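Local structure of tryptophan halogenase (Shewanella frigidimarina, 2PYX) at residues A[245-257]-A[422-434]. The protein is probably an FAD-dependent monooxygenase of the tryptophan halogenase family, whose members halogenate the indole ring of tryptophan. Sequence-based numbering, arbitrary orientation.
Sequences LSQKSVLFNDRAL and YWRDHRESNSIPD
The short helix 248-251 meets the 3-10 segment 429-431 where V250 and S431 bring their CA atoms to 4.5 Å. No backbone N-H bridges them; paired CA-H...O contacts do, V250 CA to S431 O and S431 CA to S249 O, each 3.4 Å. One water donates to both S249 O and, weakly, N430 O; another links S249 OG to N430 O. Beyond, V250 CG1 packs against P433 CD at 3.8 Å. F252, leaving the helix with positive phi, lays its ring on the imidazole of H426, a face-to-face stack with centroids 4.1 Å apart and planes 28° apart. CG of F252 stands anti to its carbonyl carbon (chi1 -53°), turning the ring toward helix 421-425, where CE2 lies 3.7 Å from D425 CB and CE1 near S431 CB. An alanine in place of H426 would probably leave one face of the F252 phenyl without its stacking partner and the ring freer to shift. In this flavin-dependent halogenase family member, both segments, the first leading into strand 255-262, border helix 383-413, whose K409 bonds V250 O and S431 OG. At the far end Y422 OH donates to N253 OD1 (2.6 Å), in the carbonyl plane on a lone pair, the amide turned 30° from the phenol ring. E358 accepts from N253 ND2 and also touches L251, whose side chain lies about 10 Å from that of E361, a predicted tryptophan-binding residue.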
ATOM      1  N   LEU A 245      -2.583   7.806  17.909  1.00 10.27           N
ATOM      2  CA  LEU A 245      -1.140   7.899  18.140  1.00  9.11           C
ATOM      3  C   LEU A 245      -0.446   8.638  16.963  1.00  9.95           C
ATOM      4  O   LEU A 245      -0.111   8.072  15.913  1.00  9.22           O
ATOM      5  CB  LEU A 245      -0.505   6.515  18.344  1.00 10.49           C
ATOM      6  CG  LEU A 245      -1.171   5.653  19.413  1.00 12.24           C
ATOM      7  CD1 LEU A 245      -0.417   4.379  19.520  1.00 12.62           C
ATOM      8  CD2 LEU A 245      -1.282   6.375  20.728  1.00 15.73           C
ATOM      9  N   SER A 246      -0.258   9.940  17.148  1.00  9.71           N
ATOM     10  CA  SER A 246       0.354  10.748  16.124  1.00  8.01           C
ATOM     11  C   SER A 246       1.775  10.322  15.852  1.00  7.64           C
ATOM     12  O   SER A 246       2.560  10.117  16.800  1.00  8.02           O
ATOM     13  CB  SER A 246       0.414  12.212  16.572  1.00  9.46           C
ATOM     14  OG  SER A 246       1.072  13.005  15.592  1.00 10.71           O
ATOM     15  N   GLN A 247       2.120  10.267  14.561  1.00  7.95           N
ATOM     16  CA  GLN A 247       3.453   9.941  14.140  1.00  8.81           C
ATOM     17  C   GLN A 247       4.136  11.097  13.415  1.00  8.12           C
ATOM     18  O   GLN A 247       5.165  10.948  12.752  1.00  7.94           O
ATOM     19  CB  GLN A 247       3.448   8.692  13.275  1.00  8.98           C
ATOM     20  CG  GLN A 247       2.832   7.466  14.007  1.00 10.02           C
ATOM     21  CD  GLN A 247       3.570   7.051  15.230  1.00 11.98           C
ATOM     22  OE1 GLN A 247       4.796   6.989  15.220  1.00 15.65           O
ATOM     23  NE2 GLN A 247       2.832   6.756  16.324  1.00  9.80           N
ATOM     24  N   LYS A 248       3.569  12.286  13.583  1.00  7.67           N
ATOM     25  CA  LYS A 248       4.130  13.448  12.885  1.00  6.76           C
ATOM     26  C   LYS A 248       5.525  13.789  13.396  1.00  7.48           C
ATOM     27  O   LYS A 248       6.314  14.358  12.638  1.00  7.72           O
ATOM     28  CB  LYS A 248       3.209  14.681  12.992  1.00  8.58           C
ATOM     29  CG  LYS A 248       3.433  15.672  11.877  1.00  6.86           C
ATOM     30  CD  LYS A 248       2.828  16.993  12.135  1.00  9.97           C
ATOM     31  CE  LYS A 248       1.336  16.991  12.206  1.00 10.15           C
ATOM     32  NZ  LYS A 248       0.755  18.416  12.222  1.00  9.99           N
ATOM     33  N   SER A 249       5.839  13.462  14.649  1.00  7.66           N
ATOM     34  CA  SER A 249       7.169  13.780  15.191  1.00  7.15           C
ATOM     35  C   SER A 249       8.276  12.896  14.587  1.00  7.15           C
ATOM     36  O   SER A 249       9.475  13.163  14.735  1.00  7.63           O
ATOM     37  CB  SER A 249       7.191  13.719  16.721  1.00  9.69           C
ATOM     38  OG  SER A 249       7.128  12.402  17.153  1.00 11.06           O
ATOM     39  N   VAL A 250       7.845  11.838  13.892  1.00  7.21           N
ATOM     40  CA  VAL A 250       8.727  10.971  13.139  1.00  7.39           C
ATOM     41  C   VAL A 250       8.790  11.363  11.660  1.00  6.84           C
ATOM     42  O   VAL A 250       9.861  11.493  11.096  1.00  6.94           O
ATOM     43  CB  VAL A 250       8.270   9.483  13.256  1.00  9.10           C
ATOM     44  CG1 VAL A 250       9.143   8.534  12.420  1.00  7.59           C
ATOM     45  CG2 VAL A 250       8.287   9.044  14.688  1.00  9.98           C
ATOM     46  N   LEU A 251       7.637  11.499  11.007  1.00  7.76           N
ATOM     47  CA  LEU A 251       7.597  11.688   9.550  1.00  8.94           C
ATOM     48  C   LEU A 251       7.503  13.143   9.102  1.00  9.16           C
ATOM     49  O   LEU A 251       7.826  13.418   7.961  1.00  9.31           O
ATOM     50  CB  LEU A 251       6.423  10.931   8.958  1.00  9.90           C
ATOM     51  CG  LEU A 251       6.471   9.416   9.143  1.00  9.64           C
ATOM     52  CD1 LEU A 251       5.219   8.777   8.575  1.00 16.11           C
ATOM     53  CD2 LEU A 251       7.710   8.805   8.549  1.00 13.84           C
ATOM     54  N   PHE A 252       7.022  14.027   9.974  1.00  7.29           N
ATOM     55  CA  PHE A 252       6.902  15.484   9.737  1.00  7.74           C
ATOM     56  C   PHE A 252       5.780  15.867   8.784  1.00  8.61           C
ATOM     57  O   PHE A 252       5.100  16.868   9.031  1.00  8.26           O
ATOM     58  CB  PHE A 252       8.189  16.132   9.227  1.00  7.97           C
ATOM     59  CG  PHE A 252       9.423  15.881  10.032  1.00  6.75           C
ATOM     60  CD1 PHE A 252       9.383  15.488  11.371  1.00  8.97           C
ATOM     61  CD2 PHE A 252      10.660  16.092   9.445  1.00  7.55           C
ATOM     62  CE1 PHE A 252      10.581  15.273  12.055  1.00  9.01           C
ATOM     63  CE2 PHE A 252      11.803  15.896  10.129  1.00  8.98           C
ATOM     64  CZ  PHE A 252      11.780  15.499  11.422  1.00  7.42           C
ATOM     65  N   ASN A 253       5.623  15.121   7.701  1.00  8.10           N
ATOM     66  CA  ASN A 253       4.692  15.513   6.632  1.00  7.88           C
ATOM     67  C   ASN A 253       3.276  15.499   7.120  1.00  8.27           C
ATOM     68  O   ASN A 253       2.791  14.485   7.614  1.00 11.49           O
ATOM     69  CB  ASN A 253       4.873  14.612   5.431  1.00  8.03           C
ATOM     70  CG  ASN A 253       6.272  14.615   4.969  1.00  7.41           C
ATOM     71  OD1 ASN A 253       6.861  15.706   4.739  1.00  8.83           O
ATOM     72  ND2 ASN A 253       6.818  13.450   4.758  1.00  9.33           N
ATOM     73  N   ASP A 254       2.566  16.584   6.851  1.00  7.17           N
ATOM     74  CA  ASP A 254       1.177  16.736   7.269  1.00  7.83           C
ATOM     75  C   ASP A 254       0.352  17.483   6.214  1.00  9.70           C
ATOM     76  O   ASP A 254      -0.740  17.961   6.513  1.00  8.59           O
ATOM     77  CB  ASP A 254       1.078  17.435   8.635  1.00  8.75           C
ATOM     78  CG  ASP A 254       1.691  18.840   8.660  1.00  9.47           C
ATOM     79  OD1 ASP A 254       2.176  19.318   7.607  1.00  9.66           O
ATOM     80  OD2 ASP A 254       1.669  19.444   9.760  1.00  9.80           O
ATOM     81  N   ARG A 255       0.870  17.524   4.993  1.00  8.85           N
ATOM     82  CA  ARG A 255       0.172  18.152   3.854  1.00  8.55           C
ATOM     83  C   ARG A 255       0.359  17.325   2.613  1.00  8.96           C
ATOM     84  O   ARG A 255       1.379  16.673   2.453  1.00  7.81           O
ATOM     85  CB  ARG A 255       0.732  19.536   3.581  1.00  9.01           C
ATOM     86  CG  ARG A 255       0.562  20.527   4.692  1.00 10.07           C
ATOM     87  CD  ARG A 255      -0.837  20.997   4.851  1.00 10.59           C
ATOM     88  NE  ARG A 255      -0.971  22.073   5.829  1.00 10.66           N
ATOM     89  CZ  ARG A 255      -1.158  21.913   7.132  1.00 10.46           C
ATOM     90  NH1 ARG A 255      -1.208  20.709   7.677  1.00 12.32           N
ATOM     91  NH2 ARG A 255      -1.320  22.977   7.929  1.00 12.66           N
ATOM     92  N   ALA A 256      -0.597  17.444   1.690  1.00 11.22           N
ATOM     93  CA  ALA A 256      -0.412  16.935   0.341  1.00 12.74           C
ATOM     94  C   ALA A 256      -1.119  17.883  -0.601  1.00 15.25           C
ATOM     95  O   ALA A 256      -2.215  18.376  -0.322  1.00 17.16           O
ATOM     96  CB  ALA A 256      -0.961  15.541   0.204  1.00 12.96           C
ATOM     97  N   LEU A 257      -0.455  18.127  -1.702  1.00 12.82           N
ATOM     98  CA  LEU A 257      -1.026  18.947  -2.747  1.00 11.97           C
ATOM     99  C   LEU A 257      -1.040  18.084  -4.009  1.00 10.81           C
ATOM    100  O   LEU A 257       0.023  17.780  -4.575  1.00 12.67           O
ATOM    101  CB  LEU A 257      -0.194  20.198  -2.912  1.00 15.51           C
ATOM    102  CG  LEU A 257      -0.746  21.182  -3.929  1.00 19.95           C
ATOM    103  CD1 LEU A 257      -2.079  21.806  -3.446  1.00 20.72           C
ATOM    104  CD2 LEU A 257       0.319  22.249  -4.219  1.00 23.33           C
ATOM    105  N   TYR A 422      14.783  20.497   6.507  1.00  8.76           N
ATOM    106  CA  TYR A 422      13.869  19.333   6.513  1.00  7.56           C
ATOM    107  C   TYR A 422      14.650  18.017   6.532  1.00  8.33           C
ATOM    108  O   TYR A 422      14.389  17.117   7.357  1.00  8.53           O
ATOM    109  CB  TYR A 422      12.963  19.371   5.293  1.00  9.53           C
ATOM    110  CG  TYR A 422      12.038  18.189   5.123  1.00  7.70           C
ATOM    111  CD1 TYR A 422      10.797  18.156   5.737  1.00  8.80           C
ATOM    112  CD2 TYR A 422      12.382  17.145   4.278  1.00  7.76           C
ATOM    113  CE1 TYR A 422       9.901  17.132   5.519  1.00  7.67           C
ATOM    114  CE2 TYR A 422      11.535  16.103   4.069  1.00  8.66           C
ATOM    115  CZ  TYR A 422      10.287  16.087   4.689  1.00  8.28           C
ATOM    116  OH  TYR A 422       9.395  15.071   4.500  1.00  8.46           O
ATOM    117  N   TRP A 423      15.643  17.908   5.656  1.00  8.77           N
ATOM    118  CA  TRP A 423      16.388  16.660   5.524  1.00  8.78           C
ATOM    119  C   TRP A 423      17.327  16.472   6.706  1.00  7.39           C
ATOM    120  O   TRP A 423      17.512  15.364   7.220  1.00  9.26           O
ATOM    121  CB  TRP A 423      17.081  16.576   4.140  1.00  8.93           C
ATOM    122  CG  TRP A 423      16.066  16.445   3.080  1.00  7.86           C
ATOM    123  CD1 TRP A 423      15.480  17.433   2.344  1.00  8.81           C
ATOM    124  CD2 TRP A 423      15.414  15.221   2.653  1.00  6.61           C
ATOM    125  NE1 TRP A 423      14.546  16.919   1.490  1.00  9.21           N
ATOM    126  CE2 TRP A 423      14.476  15.556   1.670  1.00 10.05           C
ATOM    127  CE3 TRP A 423      15.566  13.864   3.002  1.00  7.52           C
ATOM    128  CZ2 TRP A 423      13.662  14.605   1.056  1.00  9.07           C
ATOM    129  CZ3 TRP A 423      14.774  12.927   2.356  1.00  6.89           C
ATOM    130  CH2 TRP A 423      13.856  13.294   1.384  1.00  8.86           C
ATOM    131  N   ARG A 424      17.965  17.566   7.176  1.00  8.53           N
ATOM    132  CA  ARG A 424      18.810  17.481   8.326  1.00  8.07           C
ATOM    133  C   ARG A 424      18.011  17.074   9.551  1.00  7.93           C
ATOM    134  O   ARG A 424      18.466  16.275  10.353  1.00  9.54           O
ATOM    135  CB  ARG A 424      19.563  18.817   8.579  1.00 10.52           C
ATOM    136  CG  ARG A 424      20.435  19.264   7.382  1.00 12.36           C
ATOM    137  CD  ARG A 424      21.301  20.532   7.665  1.00 12.89           C
ATOM    138  NE  ARG A 424      20.497  21.729   7.990  1.00 14.82           N
ATOM    139  CZ  ARG A 424      20.158  22.688   7.131  1.00 13.46           C
ATOM    140  NH1 ARG A 424      20.520  22.664   5.855  1.00 16.68           N
ATOM    141  NH2 ARG A 424      19.450  23.712   7.568  1.00 15.89           N
ATOM    142  N   ASP A 425      16.834  17.663   9.728  1.00  7.98           N
ATOM    143  CA  ASP A 425      15.952  17.353  10.881  1.00  8.23           C
ATOM    144  C   ASP A 425      15.556  15.868  10.897  1.00  7.51           C
ATOM    145  O   ASP A 425      15.507  15.275  11.966  1.00  8.15           O
ATOM    146  CB  ASP A 425      14.665  18.166  10.784  1.00  7.38           C
ATOM    147  CG  ASP A 425      14.806  19.585  11.241  1.00  9.70           C
ATOM    148  OD1 ASP A 425      15.765  19.894  12.014  1.00  9.78           O
ATOM    149  OD2 ASP A 425      13.870  20.364  10.915  1.00  8.00           O
ATOM    150  N   HIS A 426      15.394  15.274   9.712  1.00  8.76           N
ATOM    151  CA  HIS A 426      14.991  13.844   9.624  1.00  7.62           C
ATOM    152  C   HIS A 426      16.041  12.899  10.197  1.00  8.62           C
ATOM    153  O   HIS A 426      15.692  11.745  10.492  1.00  9.92           O
ATOM    154  CB  HIS A 426      14.698  13.471   8.176  1.00  7.14           C
ATOM    155  CG  HIS A 426      13.237  13.481   7.819  1.00  7.66           C
ATOM    156  ND1 HIS A 426      12.326  12.664   8.440  1.00  7.12           N
ATOM    157  CD2 HIS A 426      12.531  14.203   6.912  1.00  7.49           C
ATOM    158  CE1 HIS A 426      11.122  12.882   7.925  1.00  8.30           C
ATOM    159  NE2 HIS A 426      11.221  13.811   6.983  1.00  8.63           N
ATOM    160  N   ARG A 427      17.304  13.347  10.327  1.00  8.22           N
ATOM    161  CA  ARG A 427      18.369  12.529  10.894  1.00  7.59           C
ATOM    162  C   ARG A 427      18.603  12.728  12.364  1.00 10.55           C
ATOM    163  O   ARG A 427      19.495  12.103  12.944  1.00 12.57           O
ATOM    164  CB  ARG A 427      19.663  12.725  10.110  1.00  9.27           C
ATOM    165  CG  ARG A 427      19.509  12.391   8.638  1.00  9.39           C
ATOM    166  CD  ARG A 427      20.793  12.259   7.871  1.00 12.67           C
ATOM    167  NE  ARG A 427      21.530  13.514   7.718  1.00 13.78           N
ATOM    168  CZ  ARG A 427      21.376  14.363   6.703  1.00 10.09           C
ATOM    169  NH1 ARG A 427      20.484  14.178   5.773  1.00  8.93           N
ATOM    170  NH2 ARG A 427      22.128  15.461   6.648  1.00 14.18           N
ATOM    171  N   GLU A 428      17.823  13.603  12.988  1.00  9.78           N
ATOM    172  CA  GLU A 428      17.986  13.864  14.398  1.00 10.86           C
ATOM    173  C   GLU A 428      17.284  12.803  15.234  1.00 10.16           C
ATOM    174  O   GLU A 428      16.158  12.395  14.934  1.00  9.96           O
ATOM    175  CB  GLU A 428      17.464  15.253  14.721  1.00 13.83           C
ATOM    176  CG  GLU A 428      18.133  16.362  13.899  1.00 18.41           C
ATOM    177  CD  GLU A 428      19.102  17.227  14.624  1.00 24.10           C
ATOM    178  OE1 GLU A 428      19.459  16.905  15.771  1.00 33.61           O
ATOM    179  OE2 GLU A 428      19.542  18.229  14.008  1.00 24.58           O
ATOM    180  N   SER A 429      17.924  12.400  16.336  1.00 12.38           N
ATOM    181  CA  SER A 429      17.479  11.234  17.095  0.50 12.39           C
ATOM    182  C   SER A 429      16.073  11.349  17.661  1.00 11.13           C
ATOM    183  O   SER A 429      15.370  10.316  17.803  1.00 13.03           O
ATOM    184  CB  SER A 429      18.456  10.895  18.230  0.50 12.68           C
ATOM    185  OG  SER A 429      18.568  11.972  19.138  0.50 15.94           O
ATOM    186  N   ASN A 430      15.616  12.567  17.977  1.00 11.12           N
ATOM    187  CA  ASN A 430      14.288  12.674  18.577  1.00 12.83           C
ATOM    188  C   ASN A 430      13.175  12.381  17.603  1.00 11.77           C
ATOM    189  O   ASN A 430      12.022  12.282  18.021  1.00 15.22           O
ATOM    190  CB  ASN A 430      14.039  14.041  19.285  1.00 15.73           C
ATOM    191  CG  ASN A 430      13.682  15.234  18.314  1.00 19.97           C
ATOM    192  OD1 ASN A 430      14.230  15.352  17.209  1.00 13.75           O
ATOM    193  ND2 ASN A 430      12.809  16.174  18.794  1.00 19.34           N
ATOM    194  N   SER A 431      13.510  12.254  16.318  1.00  9.99           N
ATOM    195  CA  SER A 431      12.555  11.941  15.274  1.00  8.46           C
ATOM    196  C   SER A 431      12.656  10.501  14.803  1.00  8.47           C
ATOM    197  O   SER A 431      11.905  10.116  13.921  1.00  8.09           O
ATOM    198  CB  SER A 431      12.747  12.887  14.067  1.00  7.91           C
ATOM    199  OG  SER A 431      13.858  12.530  13.252  1.00  8.92           O
ATOM    200  N   ILE A 432      13.580   9.724  15.381  1.00  9.25           N
ATOM    201  CA  ILE A 432      13.852   8.348  14.952  1.00  8.51           C
ATOM    202  C   ILE A 432      13.360   7.377  16.020  1.00  7.96           C
ATOM    203  O   ILE A 432      13.849   7.430  17.141  1.00 10.49           O
ATOM    204  CB  ILE A 432      15.333   8.111  14.747  1.00  8.40           C
ATOM    205  CG1 ILE A 432      15.911   9.112  13.733  1.00  8.41           C
ATOM    206  CG2 ILE A 432      15.506   6.659  14.248  1.00 10.21           C
ATOM    207  CD1 ILE A 432      17.396   9.113  13.593  1.00 11.94           C
ATOM    208  N   PRO A 433      12.380   6.524  15.678  1.00  8.25           N
ATOM    209  CA  PRO A 433      11.925   5.549  16.686  1.00 10.11           C
ATOM    210  C   PRO A 433      13.052   4.712  17.281  1.00  9.49           C
ATOM    211  O   PRO A 433      13.967   4.360  16.569  1.00  9.31           O
ATOM    212  CB  PRO A 433      10.902   4.725  15.934  1.00 11.66           C
ATOM    213  CG  PRO A 433      10.401   5.634  14.841  1.00 10.92           C
ATOM    214  CD  PRO A 433      11.592   6.429  14.446  1.00  9.94           C
ATOM    215  N   ASP A 434      12.959   4.392  18.566  1.00 11.79           N
ATOM    216  CA  ASP A 434      13.999   3.608  19.181  1.00  9.81           C
ATOM    217  C   ASP A 434      14.194   2.286  18.453  1.00  9.57           C
ATOM    218  O   ASP A 434      15.323   1.816  18.340  1.00 10.94           O
ATOM    219  CB  ASP A 434      13.629   3.278  20.631  1.00 13.36           C
ATOM    220  CG  ASP A 434      13.621   4.466  21.528  1.00 17.97           C
ATOM    221  OD1 ASP A 434      14.219   5.514  21.203  1.00 23.29           O
ATOM    222  OD2 ASP A 434      13.028   4.296  22.632  1.00 24.99           O
TER
HETATM  223  O   HOH W   1      10.926  14.779  16.436  1.00  8.97           O
HETATM  224  O   HOH W   2       9.456  11.264  17.912  1.00 24.16           O